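Local coordinates for protein Lv-ranaspumin (Lv-RSN-1) (Leptodactylus vastus, PDB 4K82) that probably acts as a surfactant that helps form and stabilise the foam nest of the frog, at residues V135-I147 with V205-S217. Numbering follows the deposited sequence.
Sequences VKFLKDLKYKVCI and VLCPNVKNINVSS
Lys142 reaches across to the C-terminal end of helix 196-212 and gives its ammonium group to two backbone carbonyls there. NZ lies 2.7 Å from Val210 O, tilted a little from that carbonyl plane, and 3.0 Å from Ile213 O, almost straight in line with the C=O bond. The chain runs extended from a CG anti to the backbone N (chi1 -172°) and bends at its last torsion, which turns NZ between the two oxygens; on the way CD presses on Val215 CG1 at a tight 3.5 Å. Beside it, Val215 O lies at the edge of the Tyr143 ring, in its plane, and accepts a hydrogen bond from OH, modelled at 2.5 Å, a length short enough to be taken with caution, while Ser217 CB sits over one ring face in a CH-pi contact and Lys142 CG lies over the opposite one. Lys139 NZ donates to Ser216 O (3.0 Å) from above the carbonyl plane, so Lys139, Lys142 and Tyr143 together hold the last turn and the C-terminal tail by carbonyl oxygens. Helical segments 135-144 and 205-212 cross at close to a right angle, -88°, in this mainly alpha-helical surfactant protein, and the Cys146-Cys207 disulfide ties the loop just after helix 133-144 covalently to helix 196-212. Val210 fills the crossing, with CG1 3.8 Å from Leu138 CD2 and CG2 against Cys146 SG. Deeper in, Leu206 CD1 meets both Leu141 CD1 and Phe137 CE2. Behind these, Val116 of helix 107-121 packs on Leu206, and Ile162 of helix 152-165 on Phe137. Lys139 NZ also forms a salt bridge with Asp28, a residue that the Val215 side chain also touches.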
# COMPACT_ATOMS: atom_id res chain seq x y z
N VAL A 135 -4.13 0.62 -1.92
CA VAL A 135 -5.15 0.61 -0.87
C VAL A 135 -6.49 0.13 -1.44
O VAL A 135 -7.22 -0.61 -0.77
CB VAL A 135 -5.28 1.98 -0.18
CG1 VAL A 135 -6.36 1.94 0.89
CG2 VAL A 135 -3.95 2.39 0.43
N LYS A 136 -6.80 0.54 -2.67
CA LYS A 136 -8.00 0.10 -3.39
C LYS A 136 -8.05 -1.42 -3.54
O LYS A 136 -9.10 -2.06 -3.42
CB LYS A 136 -8.02 0.70 -4.79
CG LYS A 136 -8.81 1.98 -4.97
CD LYS A 136 -9.01 2.30 -6.46
CE LYS A 136 -9.83 1.22 -7.18
NZ LYS A 136 -9.00 0.11 -7.76
N PHE A 137 -6.88 -1.99 -3.84
CA PHE A 137 -6.73 -3.42 -4.01
C PHE A 137 -7.00 -4.15 -2.69
O PHE A 137 -7.70 -5.18 -2.65
CB PHE A 137 -5.30 -3.68 -4.51
CG PHE A 137 -4.93 -5.14 -4.65
CD1 PHE A 137 -5.65 -5.99 -5.47
CD2 PHE A 137 -3.81 -5.63 -4.00
CE1 PHE A 137 -5.28 -7.32 -5.61
CE2 PHE A 137 -3.43 -6.95 -4.14
CZ PHE A 137 -4.17 -7.80 -4.94
N LEU A 138 -6.47 -3.60 -1.60
CA LEU A 138 -6.68 -4.20 -0.29
C LEU A 138 -8.15 -4.14 0.10
O LEU A 138 -8.68 -5.10 0.65
CB LEU A 138 -5.80 -3.54 0.77
CG LEU A 138 -4.30 -3.58 0.51
CD1 LEU A 138 -3.60 -2.79 1.60
CD2 LEU A 138 -3.81 -5.02 0.47
N LYS A 139 -8.80 -3.01 -0.20
CA LYS A 139 -10.23 -2.86 0.06
C LYS A 139 -11.05 -3.93 -0.67
O LYS A 139 -11.93 -4.57 -0.08
CB LYS A 139 -10.71 -1.47 -0.36
CG LYS A 139 -10.20 -0.32 0.48
CD LYS A 139 -10.62 1.00 -0.17
CE LYS A 139 -10.12 2.20 0.61
NZ LYS A 139 -10.97 2.49 1.78
N ASP A 140 -10.76 -4.13 -1.95
CA ASP A 140 -11.47 -5.14 -2.73
C ASP A 140 -11.25 -6.55 -2.18
O ASP A 140 -12.18 -7.36 -2.09
CB ASP A 140 -11.02 -5.11 -4.19
CG ASP A 140 -11.59 -3.93 -4.94
OD1 ASP A 140 -12.75 -3.58 -4.68
OD2 ASP A 140 -10.86 -3.36 -5.79
N LEU A 141 -10.02 -6.84 -1.79
CA LEU A 141 -9.74 -8.15 -1.19
C LEU A 141 -10.48 -8.33 0.13
O LEU A 141 -11.03 -9.39 0.39
CB LEU A 141 -8.23 -8.33 -0.96
CG LEU A 141 -7.36 -8.47 -2.20
CD1 LEU A 141 -5.89 -8.62 -1.79
CD2 LEU A 141 -7.80 -9.63 -3.09
N LYS A 142 -10.50 -7.28 0.94
CA LYS A 142 -11.13 -7.35 2.26
C LYS A 142 -12.63 -7.68 2.16
O LYS A 142 -13.15 -8.44 2.99
CB LYS A 142 -10.92 -6.04 3.03
CG LYS A 142 -11.38 -6.09 4.48
CD LYS A 142 -11.11 -4.75 5.17
CE LYS A 142 -11.55 -4.74 6.62
NZ LYS A 142 -10.86 -5.78 7.43
N TYR A 143 -13.30 -7.16 1.15
CA TYR A 143 -14.76 -7.30 1.07
C TYR A 143 -15.27 -8.31 0.04
O TYR A 143 -16.45 -8.68 0.05
CB TYR A 143 -15.43 -5.93 0.89
CG TYR A 143 -15.21 -5.03 2.10
CD1 TYR A 143 -15.98 -5.19 3.25
CD2 TYR A 143 -14.22 -4.06 2.09
CE1 TYR A 143 -15.77 -4.38 4.35
CE2 TYR A 143 -14.01 -3.25 3.20
CZ TYR A 143 -14.79 -3.41 4.32
OH TYR A 143 -14.57 -2.60 5.42
N LYS A 144 -14.39 -8.79 -0.84
CA LYS A 144 -14.83 -9.69 -1.91
C LYS A 144 -14.09 -11.02 -1.96
O LYS A 144 -14.57 -11.96 -2.59
CB LYS A 144 -14.70 -9.00 -3.27
CG LYS A 144 -15.42 -7.64 -3.36
CD LYS A 144 -15.12 -6.95 -4.69
CE LYS A 144 -15.92 -5.66 -4.83
NZ LYS A 144 -15.83 -5.10 -6.21
N VAL A 145 -12.92 -11.11 -1.32
CA VAL A 145 -12.09 -12.31 -1.46
C VAL A 145 -11.76 -12.97 -0.13
O VAL A 145 -12.00 -14.16 0.06
CB VAL A 145 -10.77 -11.99 -2.24
CG1 VAL A 145 -9.83 -13.20 -2.23
CG2 VAL A 145 -11.10 -11.56 -3.66
N CYS A 146 -11.19 -12.19 0.80
CA CYS A 146 -10.72 -12.73 2.07
C CYS A 146 -11.85 -12.76 3.08
O CYS A 146 -11.74 -12.18 4.16
CB CYS A 146 -9.58 -11.88 2.61
SG CYS A 146 -8.21 -11.69 1.46
N ILE A 147 -12.93 -13.45 2.73
CA ILE A 147 -14.20 -13.33 3.45
C ILE A 147 -14.65 -14.65 4.07
O ILE A 147 -14.14 -15.72 3.73
CB ILE A 147 -15.31 -12.80 2.51
CG1 ILE A 147 -15.52 -13.75 1.32
CG2 ILE A 147 -14.98 -11.39 2.02
CD1 ILE A 147 -16.70 -13.37 0.44
N VAL A 205 -0.09 -13.71 2.99
CA VAL A 205 0.32 -12.32 3.12
C VAL A 205 -0.86 -11.35 3.04
O VAL A 205 -1.15 -10.61 4.00
CB VAL A 205 1.36 -11.96 2.03
CG1 VAL A 205 1.80 -10.54 2.16
CG2 VAL A 205 2.59 -12.90 2.12
N LEU A 206 -1.55 -11.35 1.92
CA LEU A 206 -2.60 -10.34 1.69
C LEU A 206 -3.84 -10.51 2.57
O LEU A 206 -4.33 -9.54 3.17
CB LEU A 206 -2.98 -10.29 0.21
CG LEU A 206 -1.89 -9.77 -0.73
CD1 LEU A 206 -2.28 -10.01 -2.18
CD2 LEU A 206 -1.62 -8.28 -0.47
N CYS A 207 -4.37 -11.72 2.64
CA CYS A 207 -5.56 -11.92 3.47
C CYS A 207 -5.32 -11.64 4.96
O CYS A 207 -6.14 -11.01 5.61
CB CYS A 207 -6.20 -13.29 3.22
SG CYS A 207 -7.11 -13.39 1.63
N PRO A 208 -4.17 -12.06 5.50
CA PRO A 208 -3.92 -11.68 6.89
C PRO A 208 -3.78 -10.16 7.07
O PRO A 208 -4.21 -9.63 8.10
CB PRO A 208 -2.60 -12.38 7.21
CG PRO A 208 -2.61 -13.57 6.33
CD PRO A 208 -3.20 -13.09 5.04
N ASN A 209 -3.22 -9.48 6.09
CA ASN A 209 -3.08 -8.02 6.16
C ASN A 209 -4.43 -7.33 6.16
O ASN A 209 -4.68 -6.43 6.97
CB ASN A 209 -2.22 -7.50 5.01
CG ASN A 209 -1.94 -6.01 5.09
OD1 ASN A 209 -1.97 -5.40 6.17
ND2 ASN A 209 -1.64 -5.41 3.93
N VAL A 210 -5.32 -7.74 5.26
CA VAL A 210 -6.57 -7.01 5.12
C VAL A 210 -7.49 -7.30 6.30
O VAL A 210 -8.33 -6.48 6.65
CB VAL A 210 -7.25 -7.26 3.75
CG1 VAL A 210 -6.29 -6.95 2.62
CG2 VAL A 210 -7.74 -8.68 3.65
N LYS A 211 -7.32 -8.46 6.93
CA LYS A 211 -8.09 -8.78 8.13
C LYS A 211 -7.59 -7.95 9.31
O LYS A 211 -8.35 -7.62 10.22
CB LYS A 211 -8.04 -10.29 8.42
CG LYS A 211 -8.75 -11.13 7.37
CD LYS A 211 -8.67 -12.61 7.69
CE LYS A 211 -8.73 -13.44 6.43
NZ LYS A 211 -8.94 -14.89 6.71
N ASN A 212 -6.31 -7.61 9.29
CA ASN A 212 -5.71 -6.81 10.36
C ASN A 212 -6.17 -5.35 10.34
O ASN A 212 -6.50 -4.78 11.39
CB ASN A 212 -4.19 -6.90 10.30
CG ASN A 212 -3.52 -6.31 11.53
OD1 ASN A 212 -4.13 -6.23 12.60
ND2 ASN A 212 -2.26 -5.91 11.39
N ILE A 213 -6.19 -4.74 9.16
CA ILE A 213 -6.52 -3.32 9.06
C ILE A 213 -8.03 -3.06 9.07
O ILE A 213 -8.81 -3.91 8.65
CB ILE A 213 -5.91 -2.69 7.78
CG1 ILE A 213 -6.67 -3.16 6.54
CG2 ILE A 213 -4.44 -3.05 7.67
CD1 ILE A 213 -6.03 -2.73 5.23
N ASN A 214 -8.43 -1.90 9.57
CA ASN A 214 -9.81 -1.47 9.36
C ASN A 214 -9.89 -0.37 8.32
O ASN A 214 -9.23 0.67 8.42
CB ASN A 214 -10.53 -1.09 10.66
CG ASN A 214 -9.61 -0.55 11.72
OD1 ASN A 214 -9.03 0.53 11.57
ND2 ASN A 214 -9.47 -1.29 12.81
N VAL A 215 -10.68 -0.63 7.30
CA VAL A 215 -10.75 0.23 6.14
C VAL A 215 -12.14 0.10 5.54
O VAL A 215 -12.73 -0.98 5.57
CB VAL A 215 -9.65 -0.14 5.11
CG1 VAL A 215 -9.83 -1.56 4.63
CG2 VAL A 215 -9.69 0.78 3.94
N SER A 216 -12.67 1.20 5.02
CA SER A 216 -14.01 1.19 4.44
C SER A 216 -14.01 0.48 3.10
O SER A 216 -12.97 0.32 2.47
CB SER A 216 -14.51 2.62 4.27
OG SER A 216 -14.61 3.28 5.52
N SER A 217 -15.19 0.04 2.68
CA SER A 217 -15.37 -0.54 1.35
C SER A 217 -14.96 0.47 0.27
O SER A 217 -15.21 1.67 0.42
CB SER A 217 -16.82 -0.97 1.14
OG SER A 217 -16.97 -1.72 -0.05
OXT SER A 217 -14.39 0.10 -0.76